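Side-chain contacts in hypothetical bacterial 6-phosphogluconolactonase (Bacteroides fragilis, PDB 3SCY), which is a putative seven-bladed beta-propeller lactonase that probably hydrolyses 6-phosphogluconolactone to 6-phosphogluconate: residues 168-173 and 177-182; 19-24 and 67-72; 124-127 and 133-136. All coordinates share one frame; numbering follows the deposited sequence.

Interaction 1 of 3, residues 168-173 and 177-182; sequences YLLADD and DQIHKF
Lys181 reaches along Tyr168 at one end of a beta hairpin whose strands, 168-173 and 178-184, are the two middle strands of one four-stranded blade of the seven-bladed propeller. The two side chains run side by side in the same direction. The Lys181 chain is stretched out, CG trans to the main-chain N (chi1 -177°), and brings CE to 3.6 Å from Tyr168 CD1 and sets NZ over one ring face, 4.5 Å from the ring centroid, a cation-pi contact. A single water bridges Tyr168 OH and Lys181 NZ, and the ammonium group also bonds to the carbonyls of Thr201 and Gly243. On this same face of the hairpin Leu170 lies alongside Lys181, its CB meeting Ile179 CG2 at 3.7 Å, and Asp172 OD1 rests against the Ile179 side chain.

The other face carries Leu169, Ala171, Asp173, Gln178, His180 and Phe182. Leu169 and Phe182 stand next to each other, Leu169 CD2 lying 4.1 Å from Phe182 CD1. Toward the turn, a G1 beta bulge sets two residues, Asp177 and Gln178, against the single Asp173. Asp173 and His180 slant across one another, carboxylate and imidazole planes 36° apart, while Phe142 stacks on the His180 ring. Thr176 OG1 bonds to Asp173 OD2, and His156 N to OD1, which helps fix the carboxylate. His180 NE2 donates to the anti lone pair of Asp173 OD2 at 2.9 Å, almost perfectly straight at 177° and in the plane of the ring.

Interaction 2 of 3, residues 19-24 and 67-72; sequences GTYTSG and VNEFSK
Tyr21 and Glu69 meet through their side-chain ends alone, their CA atoms 8.4 Å apart. Starting at Glu69 CB, which points toward the 19-24 segment, the chain leaves with CG anti to the backbone N (chi1 -167°) and stays extended through CD, a stretch that carries the carboxylate across to the edge of the Tyr21 ring. Glu69 CD lies close to the plane of that ring, 3.9 Å from Tyr21 CE1. The segments belong to adjacent blades of the beta-propeller: each begins at the end of a strand, 13-20 in one sheet and 63-68 in the next, and runs on into a loop, so the contact bridges two blades at their loop ends. At the tip the two oxygens differ. Glu69 OE1 accepts the phenol hydrogen of Tyr21 OH at 2.6 Å, a short bond met on the syn side but 27° out of the carboxylate plane, and it also bonds to Ser53 OG. The ring and carboxylate are turned 54° against each other, and Tyr21 CE1 comes to 3.2 Å from Glu69 OE1. Glu69 OE2 is farther from the phenol, 3.7 Å from Tyr21 OH, and lies near an oxygen of an unidentified bound molecule, probably from the crystallisation liquor.

Interaction 3 of 3, residues 124-127 and 133-136; sequences VFPI and LLPA
Pro126 O and Leu134 N make the hydrogen bond that joins the end of strand 121-126 to the loop returning past it. It is 2.9 Å long and nearly straight at 169°, with the donor close to the line of the carbonyl bond. One residue further along on one side and one back on the other, Ile127 and Leu133 form a single backbone bridge. Farther along the loop there is a CA-H...O contact, Ala136 CA approaching Val124 O at 3.3 Å.

Apolar packing fills in around these backbone links. Pro126 and Leu134 cross at about a right angle, with Leu134 CB set against the proline ring, 3.9 Å from Pro126 CD. Phe125 has CG beside its own backbone N (chi1 -55°), which directs the ring along the loop: Phe125 CB meets Leu133 CD2 at 3.8 Å and Phe125 CE2 touches Ala136 CB at 3.9 Å. The ring also has a polar neighbour, Leu134 O, which lies at its edge and in its plane, 3.5 Å from Phe125 CD2.

Within this propeller blade the loop links strand 121-126 to the edge strand 138-141, fourth in the sheet. Phe125 and Leu133 both reach Val77 on strand 76-83 of the preceding blade, and Leu133 also packs on Ile112 of strand 111-116; Asn93 and Gln95, from strand 88-96, bond to Leu133 O.

From the N terminus, the chain first runs through the 19-24 segment and on to 67-72, where interaction 2 closes a loop of 42 intervening residues and ties one propeller blade to the next. Interaction 3 follows, closing a short loop of five residues between the third and fourth strands of the third blade and resting against the blade before it. Interaction 1 comes last, a hairpin with three residues between its segments, inside the fourth blade. The three loops lie in series, none nesting in or crossing another. No two contacts touch: centres are 20 to 24 Å apart, and interaction 3 comes within about 7 Å, nearest atoms, of each of the others.

Interaction 1 of 3, residues 168-173 and 177-182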
# COMPACT_ATOMS: atom_id res chain seq x y z
N TYR A 168 -7.15 2.24 16.11
CA TYR A 168 -7.76 1.11 15.41
C TYR A 168 -6.95 0.63 14.26
O TYR A 168 -6.12 1.35 13.72
CB TYR A 168 -9.15 1.53 14.87
CG TYR A 168 -10.01 2.17 15.95
CD1 TYR A 168 -10.59 1.40 16.95
CD2 TYR A 168 -10.13 3.55 16.04
CE1 TYR A 168 -11.36 1.98 17.96
CE2 TYR A 168 -10.87 4.15 17.06
CZ TYR A 168 -11.49 3.36 18.01
OH TYR A 168 -12.19 3.95 19.04
N LEU A 169 -7.21 -0.62 13.88
CA LEU A 169 -6.66 -1.21 12.67
C LEU A 169 -7.84 -1.56 11.78
O LEU A 169 -8.77 -2.24 12.24
CB LEU A 169 -5.78 -2.43 12.95
CG LEU A 169 -5.11 -3.02 11.69
CD1 LEU A 169 -3.68 -3.35 11.92
CD2 LEU A 169 -5.87 -4.26 11.21
N LEU A 170 -7.83 -1.07 10.53
CA LEU A 170 -8.88 -1.35 9.54
C LEU A 170 -8.31 -2.28 8.49
O LEU A 170 -7.21 -2.03 7.98
CB LEU A 170 -9.43 -0.06 8.94
CG LEU A 170 -10.02 0.94 9.94
CD1 LEU A 170 -10.54 2.15 9.23
CD2 LEU A 170 -11.19 0.34 10.75
N ALA A 171 -9.01 -3.38 8.20
CA ALA A 171 -8.51 -4.37 7.27
C ALA A 171 -9.48 -4.56 6.11
O ALA A 171 -10.62 -5.00 6.32
CB ALA A 171 -8.28 -5.68 8.00
N ASP A 172 -9.02 -4.24 4.88
CA ASP A 172 -9.89 -4.34 3.70
C ASP A 172 -10.01 -5.75 3.23
O ASP A 172 -8.99 -6.42 3.00
CB ASP A 172 -9.32 -3.49 2.55
CG ASP A 172 -9.29 -2.00 2.78
OD1 ASP A 172 -9.94 -1.53 3.73
OD2 ASP A 172 -8.64 -1.28 1.97
N ASP A 173 -11.25 -6.20 3.03
CA ASP A 173 -11.52 -7.56 2.60
C ASP A 173 -12.21 -7.54 1.25
O ASP A 173 -13.43 -7.36 1.14
CB ASP A 173 -12.34 -8.27 3.66
CG ASP A 173 -12.66 -9.74 3.40
OD1 ASP A 173 -12.43 -10.22 2.26
OD2 ASP A 173 -13.14 -10.39 4.33
N ASP A 177 -16.48 -7.70 0.72
CA ASP A 177 -16.98 -6.32 0.63
C ASP A 177 -17.08 -5.66 2.02
O ASP A 177 -18.02 -4.93 2.30
CB ASP A 177 -18.35 -6.27 -0.10
CG ASP A 177 -18.20 -6.66 -1.56
OD1 ASP A 177 -17.27 -6.14 -2.22
OD2 ASP A 177 -18.99 -7.49 -2.03
N GLN A 178 -16.09 -5.90 2.85
CA GLN A 178 -16.06 -5.35 4.20
C GLN A 178 -14.71 -4.76 4.53
O GLN A 178 -13.69 -5.17 3.98
CB GLN A 178 -16.39 -6.43 5.26
CG GLN A 178 -17.84 -6.90 5.24
CD GLN A 178 -18.05 -8.03 6.21
OE1 GLN A 178 -17.48 -9.12 6.10
NE2 GLN A 178 -18.90 -7.79 7.18
N ILE A 179 -14.72 -3.81 5.45
CA ILE A 179 -13.55 -3.26 6.11
C ILE A 179 -13.69 -3.72 7.57
O ILE A 179 -14.57 -3.23 8.28
CB ILE A 179 -13.40 -1.73 5.97
CG1 ILE A 179 -13.36 -1.31 4.48
CG2 ILE A 179 -12.14 -1.26 6.72
CD1 ILE A 179 -13.64 0.21 4.23
N HIS A 180 -12.87 -4.69 7.98
CA HIS A 180 -12.88 -5.22 9.34
C HIS A 180 -12.22 -4.22 10.30
O HIS A 180 -11.24 -3.57 9.93
CB HIS A 180 -12.17 -6.58 9.39
CG HIS A 180 -12.80 -7.57 8.47
ND1 HIS A 180 -13.96 -8.25 8.81
CD2 HIS A 180 -12.38 -7.99 7.25
CE1 HIS A 180 -14.23 -9.03 7.78
NE2 HIS A 180 -13.31 -8.92 6.82
N LYS A 181 -12.78 -4.07 11.51
CA LYS A 181 -12.29 -3.12 12.50
C LYS A 181 -11.76 -3.81 13.75
O LYS A 181 -12.43 -4.69 14.33
CB LYS A 181 -13.42 -2.14 12.88
CG LYS A 181 -12.99 -1.05 13.86
CD LYS A 181 -14.16 -0.18 14.30
CE LYS A 181 -13.78 0.64 15.52
NZ LYS A 181 -14.90 1.54 15.92
N PHE A 182 -10.56 -3.39 14.20
CA PHE A 182 -9.94 -3.88 15.41
C PHE A 182 -9.49 -2.73 16.27
O PHE A 182 -9.06 -1.69 15.77
CB PHE A 182 -8.74 -4.77 15.09
CG PHE A 182 -9.09 -6.01 14.33
CD1 PHE A 182 -9.17 -5.99 12.94
CD2 PHE A 182 -9.39 -7.19 14.99
CE1 PHE A 182 -9.52 -7.15 12.23
CE2 PHE A 182 -9.76 -8.34 14.28
CZ PHE A 182 -9.83 -8.30 12.91
O HOH W 1 -14.59 2.83 18.46

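Interaction 2 of 3, residues 19-24 and 67-72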
# COMPACT_ATOMS: atom_id res chain seq x y z
N GLY A 19 9.70 -3.04 -4.59
CA GLY A 19 9.31 -4.44 -4.46
C GLY A 19 8.87 -4.95 -5.82
O GLY A 19 8.39 -4.18 -6.67
N THR A 20 9.03 -6.25 -6.05
CA THR A 20 8.73 -6.92 -7.32
C THR A 20 8.18 -8.32 -7.15
O THR A 20 8.17 -8.86 -6.04
CB THR A 20 10.06 -7.09 -8.10
OG1 THR A 20 10.89 -8.06 -7.43
CG2 THR A 20 10.82 -5.77 -8.31
N TYR A 21 7.77 -8.92 -8.27
CA TYR A 21 7.52 -10.36 -8.33
C TYR A 21 8.79 -10.96 -8.92
O TYR A 21 9.38 -10.38 -9.84
CB TYR A 21 6.28 -10.70 -9.14
CG TYR A 21 5.01 -10.45 -8.37
CD1 TYR A 21 4.68 -11.21 -7.26
CD2 TYR A 21 4.15 -9.42 -8.73
CE1 TYR A 21 3.51 -10.99 -6.55
CE2 TYR A 21 2.96 -9.20 -8.04
CZ TYR A 21 2.65 -9.97 -6.94
OH TYR A 21 1.49 -9.72 -6.24
N THR A 22 9.23 -12.10 -8.38
CA THR A 22 10.50 -12.69 -8.80
C THR A 22 10.34 -13.94 -9.70
O THR A 22 11.32 -14.67 -9.84
CB THR A 22 11.34 -13.01 -7.55
OG1 THR A 22 10.57 -13.80 -6.63
CG2 THR A 22 11.80 -11.75 -6.84
N SER A 23 9.16 -14.14 -10.35
CA SER A 23 8.92 -15.27 -11.28
C SER A 23 9.76 -15.14 -12.55
O SER A 23 9.94 -16.12 -13.27
CB SER A 23 7.44 -15.39 -11.66
OG SER A 23 6.86 -14.13 -11.98
N GLY A 24 10.25 -13.93 -12.82
CA GLY A 24 11.09 -13.64 -13.98
C GLY A 24 12.53 -13.43 -13.58
O GLY A 24 13.08 -14.21 -12.81
N VAL A 67 6.81 -8.51 2.52
CA VAL A 67 6.10 -9.77 2.47
C VAL A 67 6.97 -10.69 1.60
O VAL A 67 7.90 -10.21 0.91
CB VAL A 67 4.67 -9.67 1.90
CG1 VAL A 67 3.80 -8.74 2.75
CG2 VAL A 67 4.68 -9.25 0.42
N ASN A 68 6.67 -12.00 1.63
CA ASN A 68 7.16 -13.01 0.69
C ASN A 68 5.87 -13.63 0.20
O ASN A 68 5.29 -14.45 0.92
CB ASN A 68 8.15 -13.99 1.34
CG ASN A 68 9.37 -13.29 1.89
OD1 ASN A 68 10.26 -12.87 1.15
ND2 ASN A 68 9.40 -13.09 3.20
N GLU A 69 5.36 -13.15 -0.94
CA GLU A 69 4.03 -13.52 -1.39
C GLU A 69 4.01 -14.86 -2.11
O GLU A 69 4.29 -14.95 -3.30
CB GLU A 69 3.39 -12.41 -2.23
CG GLU A 69 1.90 -12.65 -2.44
CD GLU A 69 1.22 -11.75 -3.45
OE1 GLU A 69 1.81 -10.72 -3.84
OE2 GLU A 69 0.07 -12.06 -3.82
N PHE A 70 3.66 -15.89 -1.34
CA PHE A 70 3.55 -17.27 -1.78
C PHE A 70 2.23 -17.85 -1.34
O PHE A 70 1.73 -17.49 -0.27
CB PHE A 70 4.71 -18.10 -1.25
CG PHE A 70 5.97 -17.77 -2.00
CD1 PHE A 70 6.22 -18.33 -3.25
CD2 PHE A 70 6.90 -16.88 -1.47
CE1 PHE A 70 7.39 -18.01 -3.95
CE2 PHE A 70 8.03 -16.53 -2.19
CZ PHE A 70 8.28 -17.11 -3.42
N SER A 71 1.68 -18.74 -2.21
CA SER A 71 0.37 -19.39 -2.12
C SER A 71 0.32 -20.54 -1.12
O SER A 71 -0.78 -20.96 -0.74
CB SER A 71 -0.06 -19.91 -3.49
OG SER A 71 -0.18 -18.85 -4.42
N LYS A 72 1.48 -21.08 -0.73
CA LYS A 72 1.54 -22.19 0.22
C LYS A 72 2.44 -21.83 1.41
O LYS A 72 2.46 -20.67 1.83
CB LYS A 72 1.99 -23.49 -0.48

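Interaction 3 of 3, residues 124-127 and 133-136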
# COMPACT_ATOMS: atom_id res chain seq x y z
N VAL A 124 -0.16 -11.05 12.89
CA VAL A 124 0.55 -10.08 13.73
C VAL A 124 1.89 -10.68 14.13
O VAL A 124 1.91 -11.83 14.58
CB VAL A 124 -0.30 -9.75 15.01
CG1 VAL A 124 0.42 -8.77 15.93
CG2 VAL A 124 -1.68 -9.21 14.62
N PHE A 125 2.97 -9.88 14.00
CA PHE A 125 4.30 -10.27 14.45
C PHE A 125 4.84 -9.22 15.39
O PHE A 125 4.97 -8.07 14.96
CB PHE A 125 5.31 -10.42 13.28
CG PHE A 125 4.95 -11.34 12.16
CD1 PHE A 125 4.16 -10.90 11.10
CD2 PHE A 125 5.45 -12.64 12.11
CE1 PHE A 125 3.86 -11.74 10.03
CE2 PHE A 125 5.10 -13.49 11.07
CZ PHE A 125 4.32 -13.04 10.03
N PRO A 126 5.26 -9.57 16.62
CA PRO A 126 5.95 -8.58 17.45
C PRO A 126 7.32 -8.28 16.84
O PRO A 126 7.95 -9.17 16.25
CB PRO A 126 6.12 -9.28 18.82
CG PRO A 126 5.21 -10.51 18.76
CD PRO A 126 5.18 -10.89 17.29
N ILE A 127 7.80 -7.06 17.01
CA ILE A 127 9.13 -6.66 16.53
C ILE A 127 10.07 -6.74 17.73
O ILE A 127 9.76 -6.17 18.80
CB ILE A 127 9.13 -5.25 15.91
CG1 ILE A 127 8.21 -5.19 14.67
CG2 ILE A 127 10.57 -4.86 15.52
CD1 ILE A 127 7.92 -3.79 14.14
N LEU A 133 12.05 -9.87 13.47
CA LEU A 133 10.69 -10.30 13.77
C LEU A 133 10.63 -11.45 14.75
O LEU A 133 11.40 -12.40 14.64
CB LEU A 133 9.95 -10.75 12.50
CG LEU A 133 9.72 -9.73 11.43
CD1 LEU A 133 9.60 -10.41 10.08
CD2 LEU A 133 8.48 -8.95 11.71
N LEU A 134 9.68 -11.39 15.66
CA LEU A 134 9.39 -12.55 16.48
C LEU A 134 8.41 -13.42 15.69
O LEU A 134 7.71 -12.94 14.79
CB LEU A 134 8.79 -12.17 17.85
CG LEU A 134 9.77 -11.99 18.99
CD1 LEU A 134 10.53 -10.70 18.85
CD2 LEU A 134 9.04 -12.03 20.33
N PRO A 135 8.29 -14.70 16.01
CA PRO A 135 7.26 -15.54 15.34
C PRO A 135 5.87 -14.95 15.52
O PRO A 135 5.63 -14.23 16.49
CB PRO A 135 7.38 -16.88 16.07
CG PRO A 135 8.77 -16.90 16.60
CD PRO A 135 9.04 -15.48 17.02
N ALA A 136 4.95 -15.22 14.59
CA ALA A 136 3.61 -14.64 14.67
C ALA A 136 2.99 -14.80 16.05
O ALA A 136 3.14 -15.87 16.66
CB ALA A 136 2.72 -15.29 13.64